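Local coordinates for RE68036p (PDB 1SQH), which is of unknown function in detail but probably transfers acyl groups, perhaps as a glycine N-acyltransferase of the GNAT type, at residues G30-H35 and E265-A270; L157-A162 and E259-E264; Y82-R87 and S92-S97. One frame throughout, in Å; residues are numbered along the deposited sequence.

From the N terminus, the chain leaves helix 15-29 through a turn at residues 30-35, where contact 1 opens; it closes only at residues 265-270, about 230 residues later, tying the link between helices 15-29 and 34-51 to the start of strand 268-273. Inside that span lie the other two. Contact 3 comes first, a beta hairpin of strands 82-87 and 91-96. Contact 2 follows in series and joins helix 159-163, just after strand 147-157, to the C-terminal part of helix 248-263. Contacts 1 and 2 touch: Leu268 N lies 2.9 Å from Leu157 O, a probable hydrogen bond. His35 links contact 1 to the hairpin through Tyr82; contacts 2 and 3 stay about 17 Å apart at their nearest atoms.

Contact 1. Residues G30-H35 and E265-A270; sequences GIRNFH and EITLTA
Thr267 lies against the turn at Ile31 and Arg32, its hydroxyl reaching the Ile31 carbonyl oxygen and its methyl against the arginine chain. Thr267 OG1 donates to Ile31 O at 2.7 Å, and it comes in from above the carbonyl plane, 64° out of it, at a C=O...donor angle of 112°. Ile31 CG2 lies close beside the same hydroxyl, 3.1 Å from Thr267 OG1. With OG1 beside the backbone N and CG2 anti to it (chi1 -46°), the hydroxyl faces Ile31 while Thr267 CG2 meets Arg32 CG at 3.8 Å, the two chains crossing at about a right angle. A valine here would probably leave Ile31 O without this donor and the turn less firmly tied to the strand. Further along, Phe34 and Thr269 approach from opposite directions: Phe34 CE1 lies 3.6 Å from Thr269 OG1, which meets the ring obliquely, and Phe34 CZ is 3.7 Å from Thr269 CB. The turn itself is a type I beta turn from Gly30 to Asn33. Asn33 then caps helix 34-51, its OD1 accepting a hydrogen bond from Tyr36 N and a weak one from His35 N. The contact thus sets the link between helices 15-29 and 34-51 against the start of strand 268-273, an outermost strand of the mixed sheet; Val156 of the adjacent strand 147-157 touches Arg32, Phe34, Thr267 and Thr269.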
# COMPACT_ATOMS: atom_id res chain seq x y z
N GLY A 30 3.52 -7.94 16.03
CA GLY A 30 4.17 -6.70 16.39
C GLY A 30 3.90 -5.56 15.43
O GLY A 30 3.40 -5.75 14.31
N ILE A 31 4.25 -4.36 15.87
CA ILE A 31 4.06 -3.12 15.13
C ILE A 31 4.75 -2.98 13.76
O ILE A 31 4.45 -2.04 13.00
CB ILE A 31 4.47 -1.95 16.06
CG1 ILE A 31 3.42 -0.86 16.02
CG2 ILE A 31 5.86 -1.44 15.71
CD1 ILE A 31 2.15 -1.27 16.75
N ARG A 32 5.67 -3.88 13.43
CA ARG A 32 6.40 -3.78 12.15
C ARG A 32 5.81 -4.63 11.05
O ARG A 32 6.25 -4.56 9.90
CB ARG A 32 7.86 -4.18 12.31
CG ARG A 32 8.73 -3.24 13.09
CD ARG A 32 10.02 -3.95 13.42
NE ARG A 32 11.12 -3.06 13.76
CZ ARG A 32 12.26 -3.01 13.07
NH1 ARG A 32 12.44 -3.79 12.01
NH2 ARG A 32 13.22 -2.19 13.46
N ASN A 33 4.83 -5.44 11.40
CA ASN A 33 4.19 -6.34 10.45
C ASN A 33 3.33 -5.61 9.41
O ASN A 33 2.50 -4.76 9.75
CB ASN A 33 3.36 -7.35 11.24
CG ASN A 33 2.61 -8.29 10.35
OD1 ASN A 33 1.48 -7.99 9.94
ND2 ASN A 33 3.23 -9.42 10.03
N PHE A 34 3.52 -5.94 8.14
CA PHE A 34 2.79 -5.28 7.06
C PHE A 34 1.28 -5.48 7.00
O PHE A 34 0.56 -4.63 6.49
CB PHE A 34 3.43 -5.64 5.72
CG PHE A 34 4.68 -4.87 5.43
CD1 PHE A 34 4.62 -3.67 4.70
CD2 PHE A 34 5.91 -5.30 5.90
CE1 PHE A 34 5.78 -2.92 4.46
CE2 PHE A 34 7.07 -4.57 5.66
CZ PHE A 34 7.01 -3.38 4.94
N HIS A 35 0.80 -6.61 7.51
CA HIS A 35 -0.63 -6.83 7.50
C HIS A 35 -1.22 -5.98 8.60
O HIS A 35 -2.32 -5.43 8.46
CB HIS A 35 -0.96 -8.31 7.68
CG HIS A 35 -0.69 -9.11 6.44
ND1 HIS A 35 -1.52 -9.07 5.34
CD2 HIS A 35 0.40 -9.82 6.07
CE1 HIS A 35 -0.96 -9.73 4.35
NE2 HIS A 35 0.21 -10.19 4.76
N GLU A 265 1.95 7.47 15.55
CA GLU A 265 2.85 6.43 16.00
C GLU A 265 2.75 5.13 15.22
O GLU A 265 1.89 4.30 15.48
CB GLU A 265 2.64 6.13 17.48
CG GLU A 265 3.68 5.15 18.02
CD GLU A 265 3.47 4.77 19.48
OE1 GLU A 265 2.46 4.08 19.77
OE2 GLU A 265 4.30 5.15 20.33
N ILE A 266 3.63 4.96 14.24
CA ILE A 266 3.70 3.72 13.48
C ILE A 266 5.08 3.56 12.89
O ILE A 266 5.87 4.50 12.81
CB ILE A 266 2.68 3.63 12.32
CG1 ILE A 266 2.44 5.00 11.71
CG2 ILE A 266 1.42 2.93 12.78
CD1 ILE A 266 3.60 5.53 10.92
N THR A 267 5.38 2.33 12.51
CA THR A 267 6.65 2.00 11.89
C THR A 267 6.59 2.60 10.49
O THR A 267 5.56 2.52 9.83
CB THR A 267 6.77 0.49 11.74
OG1 THR A 267 6.36 -0.13 12.97
CG2 THR A 267 8.19 0.09 11.39
N LEU A 268 7.68 3.21 10.05
CA LEU A 268 7.69 3.74 8.70
C LEU A 268 8.10 2.57 7.80
O LEU A 268 8.92 1.74 8.20
CB LEU A 268 8.70 4.88 8.58
CG LEU A 268 8.18 6.30 8.80
CD1 LEU A 268 7.23 6.63 7.65
CD2 LEU A 268 7.47 6.42 10.16
N THR A 269 7.54 2.50 6.60
CA THR A 269 7.92 1.43 5.68
C THR A 269 7.78 1.93 4.26
O THR A 269 7.31 3.04 4.04
CB THR A 269 7.01 0.18 5.81
OG1 THR A 269 5.68 0.53 5.42
CG2 THR A 269 6.99 -0.35 7.24
N ALA A 270 8.20 1.10 3.31
CA ALA A 270 8.09 1.45 1.90
C ALA A 270 8.17 0.18 1.07
O ALA A 270 8.96 -0.72 1.38
CB ALA A 270 9.20 2.41 1.49

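Contact 2. Residues L157-A162 and E259-E264; sequences LSHEDA and EIARGE
Two helix ends meet here: the first turn of helix 159-163, just after strand 147-157, packs on the last turn of helix 248-263, in the FR47-like part of what is probably a GNAT fold. The short helix begins with an N-cap, Ser158 OG accepting from Asp161 N at 3.1 Å. One residue on, His159 reaches across. Its CG is anti to the backbone N (chi1 180°), which carries the ring out toward the end of the other helix, and its NE2 faces two carbonyl oxygens. The stronger bond runs from His159 NE2 to Ala261 O at 2.6 Å; a weak one, bent to 126° at the hydrogen, goes to Glu264 O at 3.0 Å. One ring nitrogen therefore spans the carbonyls of Ala261 and Glu264. The Glu264 carboxylate turns to other partners, Lys44 in a salt bridge and Tyr40 in a hydrogen bond. Beside the histidine the packing is close: Ala162 CB meets Ala261 CB at 3.5 Å, tighter than usual for two carbons, and Leu268 touches both. Ala261 O takes the histidine in its carbonyl plane, on a lone pair, though the oxygen lies 28° out of the ring plane.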
# COMPACT_ATOMS: atom_id res chain seq x y z
N LEU A 157 11.59 0.95 8.93
CA LEU A 157 12.33 1.89 9.77
C LEU A 157 11.49 2.10 11.03
O LEU A 157 10.31 2.44 10.94
CB LEU A 157 12.52 3.22 9.04
CG LEU A 157 13.26 4.32 9.81
CD1 LEU A 157 14.76 4.01 9.89
CD2 LEU A 157 13.03 5.64 9.07
N SER A 158 12.10 1.87 12.19
CA SER A 158 11.37 2.02 13.45
C SER A 158 10.81 3.42 13.61
O SER A 158 11.27 4.38 13.00
CB SER A 158 12.27 1.67 14.64
OG SER A 158 13.26 2.67 14.85
N HIS A 159 9.78 3.54 14.44
CA HIS A 159 9.18 4.83 14.67
C HIS A 159 10.20 5.75 15.36
O HIS A 159 10.39 6.89 14.93
CB HIS A 159 7.91 4.68 15.52
CG HIS A 159 7.23 5.98 15.81
ND1 HIS A 159 7.41 6.66 16.99
CD2 HIS A 159 6.41 6.75 15.05
CE1 HIS A 159 6.73 7.79 16.95
NE2 HIS A 159 6.11 7.87 15.79
N GLU A 160 10.86 5.23 16.39
CA GLU A 160 11.87 6.00 17.12
C GLU A 160 12.90 6.57 16.14
O GLU A 160 13.24 7.75 16.19
CB GLU A 160 12.61 5.14 18.15
CG GLU A 160 11.74 4.34 19.08
CD GLU A 160 11.45 2.94 18.55
OE1 GLU A 160 10.82 2.84 17.47
OE2 GLU A 160 11.85 1.95 19.20
N ASP A 161 13.40 5.72 15.25
CA ASP A 161 14.38 6.19 14.28
C ASP A 161 13.79 7.25 13.38
O ASP A 161 14.42 8.28 13.14
CB ASP A 161 14.94 5.04 13.45
CG ASP A 161 15.95 4.21 14.22
OD1 ASP A 161 16.55 4.76 15.19
OD2 ASP A 161 16.15 3.03 13.86
N ALA A 162 12.58 7.00 12.88
CA ALA A 162 11.92 7.96 12.00
C ALA A 162 11.66 9.27 12.75
O ALA A 162 11.85 10.36 12.21
CB ALA A 162 10.60 7.37 11.49
N GLU A 259 8.02 13.51 9.15
CA GLU A 259 6.68 14.07 9.27
C GLU A 259 5.65 13.04 9.69
O GLU A 259 4.83 13.30 10.57
CB GLU A 259 6.21 14.73 7.95
CG GLU A 259 4.80 15.35 8.06
CD GLU A 259 4.37 16.14 6.82
OE1 GLU A 259 3.15 16.39 6.68
OE2 GLU A 259 5.22 16.53 6.00
N ILE A 260 5.70 11.85 9.09
CA ILE A 260 4.74 10.82 9.45
C ILE A 260 4.93 10.38 10.89
O ILE A 260 3.99 10.29 11.65
CB ILE A 260 4.84 9.58 8.53
CG1 ILE A 260 4.39 9.93 7.10
CG2 ILE A 260 3.96 8.44 9.10
CD1 ILE A 260 4.47 8.77 6.12
N ALA A 261 6.17 10.09 11.25
CA ALA A 261 6.48 9.61 12.60
C ALA A 261 6.12 10.61 13.70
O ALA A 261 5.77 10.22 14.81
CB ALA A 261 7.96 9.24 12.71
N ARG A 262 6.18 11.89 13.39
CA ARG A 262 5.86 12.87 14.42
C ARG A 262 4.38 13.22 14.46
O ARG A 262 3.92 13.88 15.38
CB ARG A 262 6.71 14.12 14.23
CG ARG A 262 8.19 13.83 14.33
CD ARG A 262 8.92 14.99 14.95
NE ARG A 262 10.34 14.71 15.17
CZ ARG A 262 11.16 15.55 15.79
NH1 ARG A 262 10.70 16.71 16.25
NH2 ARG A 262 12.44 15.24 15.95
N GLY A 263 3.65 12.75 13.46
CA GLY A 263 2.23 13.02 13.41
C GLY A 263 1.44 11.81 13.87
O GLY A 263 0.27 11.92 14.23
N GLU A 264 2.07 10.64 13.86
CA GLU A 264 1.37 9.44 14.30
C GLU A 264 2.38 8.40 14.70
O GLU A 264 3.54 8.43 14.27
CB GLU A 264 0.44 8.91 13.18
CG GLU A 264 1.16 8.23 12.01
CD GLU A 264 0.25 8.03 10.78
OE1 GLU A 264 0.34 8.84 9.83
OE2 GLU A 264 -0.55 7.08 10.78

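Contact 3. Residues Y82-R87 and S92-S97; sequences YVSLHR and SVSFFS
Tyr82 and Ser94 join their hydroxyls, Tyr82 OH to Ser94 OG at 2.8 Å, on one face of an antiparallel beta hairpin. The strands run at 166° to each other, and paired backbone bonds link Tyr82 with Phe96, Ser84 with Ser94 and His86 with Ser92; the shortest include Ser84 N to Ser94 O, 2.9 Å. The dense part is the apolar face. There Leu85 CD2 lies beside Val93 CG2 at 3.6 Å, the two chains pointing the same way, and Val83 packs with CG1 on Val93 CG1 and with CG2 on Phe95 CB. Helix 104-112 covers this side through Leu110, which touches Val83 and Phe95. On the other face the Tyr82 end is also closely packed: the ring lies with one face over Phe95 CA, offset toward the rim, and its CE2 is 3.8 Å from Phe96 CB. Toward the turn that face becomes looser and wet. His86 CB and ND1 stay 4.0 Å from Ser92 CB, and a water bridges the two side chains, 2.8 Å from both His86 ND1 and Ser92 OG, lying at the edge of the imidazole in its plane. With CG anti to the backbone N (chi1 172°), the ring sits with ND1 beside Ser92, and NE2 bonds to Ser63 O. A second water joins Ser84 OG to Ser92 O. The buried hydroxyls are shared further, Tyr82 OH with His35 ND1 and Ser94 OG with Asn126 ND2, which implies a polar chain from helix 34-51 through the hairpin to strand 123-128.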
# COMPACT_ATOMS: atom_id res chain seq x y z
N TYR A 82 -7.84 -13.92 6.72
CA TYR A 82 -8.62 -12.84 6.16
C TYR A 82 -8.33 -12.63 4.68
O TYR A 82 -7.31 -13.06 4.15
CB TYR A 82 -8.36 -11.54 6.92
CG TYR A 82 -7.25 -10.70 6.34
CD1 TYR A 82 -7.52 -9.66 5.45
CD2 TYR A 82 -5.92 -10.96 6.65
CE1 TYR A 82 -6.50 -8.90 4.89
CE2 TYR A 82 -4.88 -10.20 6.09
CZ TYR A 82 -5.19 -9.17 5.21
OH TYR A 82 -4.16 -8.42 4.67
N VAL A 83 -9.26 -11.96 4.03
CA VAL A 83 -9.12 -11.63 2.63
C VAL A 83 -9.80 -10.29 2.53
O VAL A 83 -10.94 -10.12 3.01
CB VAL A 83 -9.86 -12.65 1.69
CG1 VAL A 83 -9.78 -12.17 0.24
CG2 VAL A 83 -9.24 -14.04 1.81
N SER A 84 -9.10 -9.33 1.94
CA SER A 84 -9.66 -7.99 1.76
C SER A 84 -9.84 -7.75 0.26
O SER A 84 -9.10 -8.28 -0.57
CB SER A 84 -8.73 -6.93 2.35
OG SER A 84 -7.42 -7.09 1.85
N LEU A 85 -10.86 -6.95 -0.06
CA LEU A 85 -11.15 -6.61 -1.44
C LEU A 85 -11.17 -5.09 -1.54
O LEU A 85 -11.84 -4.41 -0.75
CB LEU A 85 -12.50 -7.19 -1.85
CG LEU A 85 -12.55 -8.72 -1.99
CD1 LEU A 85 -13.96 -9.15 -2.40
CD2 LEU A 85 -11.55 -9.18 -3.03
N HIS A 86 -10.41 -4.57 -2.51
CA HIS A 86 -10.27 -3.14 -2.76
C HIS A 86 -10.65 -2.79 -4.20
O HIS A 86 -10.44 -3.59 -5.13
CB HIS A 86 -8.82 -2.71 -2.48
CG HIS A 86 -8.49 -1.30 -2.88
ND1 HIS A 86 -8.11 -0.96 -4.16
CD2 HIS A 86 -8.47 -0.15 -2.16
CE1 HIS A 86 -7.86 0.34 -4.21
NE2 HIS A 86 -8.07 0.85 -3.01
N ARG A 87 -11.19 -1.60 -4.40
CA ARG A 87 -11.60 -1.18 -5.73
C ARG A 87 -11.11 0.21 -6.12
O ARG A 87 -11.21 1.16 -5.34
CB ARG A 87 -13.13 -1.21 -5.83
CG ARG A 87 -13.68 -0.94 -7.23
CD ARG A 87 -14.46 -2.15 -7.71
NE ARG A 87 -13.75 -2.95 -8.71
CZ ARG A 87 -13.88 -4.27 -8.82
NH1 ARG A 87 -14.67 -4.94 -7.99
NH2 ARG A 87 -13.23 -4.92 -9.77
N SER A 92 -8.29 -5.26 -6.18
CA SER A 92 -7.03 -5.62 -5.54
C SER A 92 -7.36 -6.53 -4.36
O SER A 92 -8.28 -6.23 -3.59
CB SER A 92 -6.30 -4.37 -5.05
OG SER A 92 -5.87 -3.59 -6.15
N VAL A 93 -6.62 -7.62 -4.25
CA VAL A 93 -6.85 -8.59 -3.18
C VAL A 93 -5.63 -8.77 -2.30
O VAL A 93 -4.50 -8.87 -2.77
CB VAL A 93 -7.24 -9.99 -3.75
CG1 VAL A 93 -7.61 -10.93 -2.62
CG2 VAL A 93 -8.41 -9.86 -4.72
N SER A 94 -5.88 -8.80 -0.99
CA SER A 94 -4.83 -9.03 0.00
C SER A 94 -5.35 -10.16 0.87
O SER A 94 -6.55 -10.29 1.08
CB SER A 94 -4.61 -7.79 0.87
OG SER A 94 -3.66 -8.06 1.89
N PHE A 95 -4.44 -10.98 1.39
CA PHE A 95 -4.86 -12.08 2.24
C PHE A 95 -3.70 -12.68 3.03
O PHE A 95 -2.53 -12.57 2.63
CB PHE A 95 -5.52 -13.18 1.40
CG PHE A 95 -4.63 -13.74 0.32
CD1 PHE A 95 -3.66 -14.69 0.62
CD2 PHE A 95 -4.74 -13.29 -0.99
CE1 PHE A 95 -2.83 -15.20 -0.38
CE2 PHE A 95 -3.91 -13.79 -1.99
CZ PHE A 95 -2.95 -14.74 -1.69
N PHE A 96 -4.03 -13.29 4.15
CA PHE A 96 -3.05 -13.93 5.01
C PHE A 96 -3.74 -14.84 6.01
O PHE A 96 -4.95 -14.78 6.20
CB PHE A 96 -2.22 -12.91 5.79
CG PHE A 96 -0.93 -13.48 6.31
CD1 PHE A 96 0.17 -13.61 5.47
CD2 PHE A 96 -0.84 -13.98 7.61
CE1 PHE A 96 1.34 -14.24 5.90
CE2 PHE A 96 0.32 -14.61 8.07
CZ PHE A 96 1.42 -14.74 7.21
N SER A 97 -2.94 -15.69 6.63
CA SER A 97 -3.38 -16.61 7.66
C SER A 97 -2.10 -17.25 8.16
O SER A 97 -1.15 -17.41 7.38
CB SER A 97 -4.31 -17.68 7.11
OG SER A 97 -4.65 -18.60 8.15
O HOH W 1 -7.50 -5.58 -0.57
O HOH W 2 -7.82 -1.66 -6.88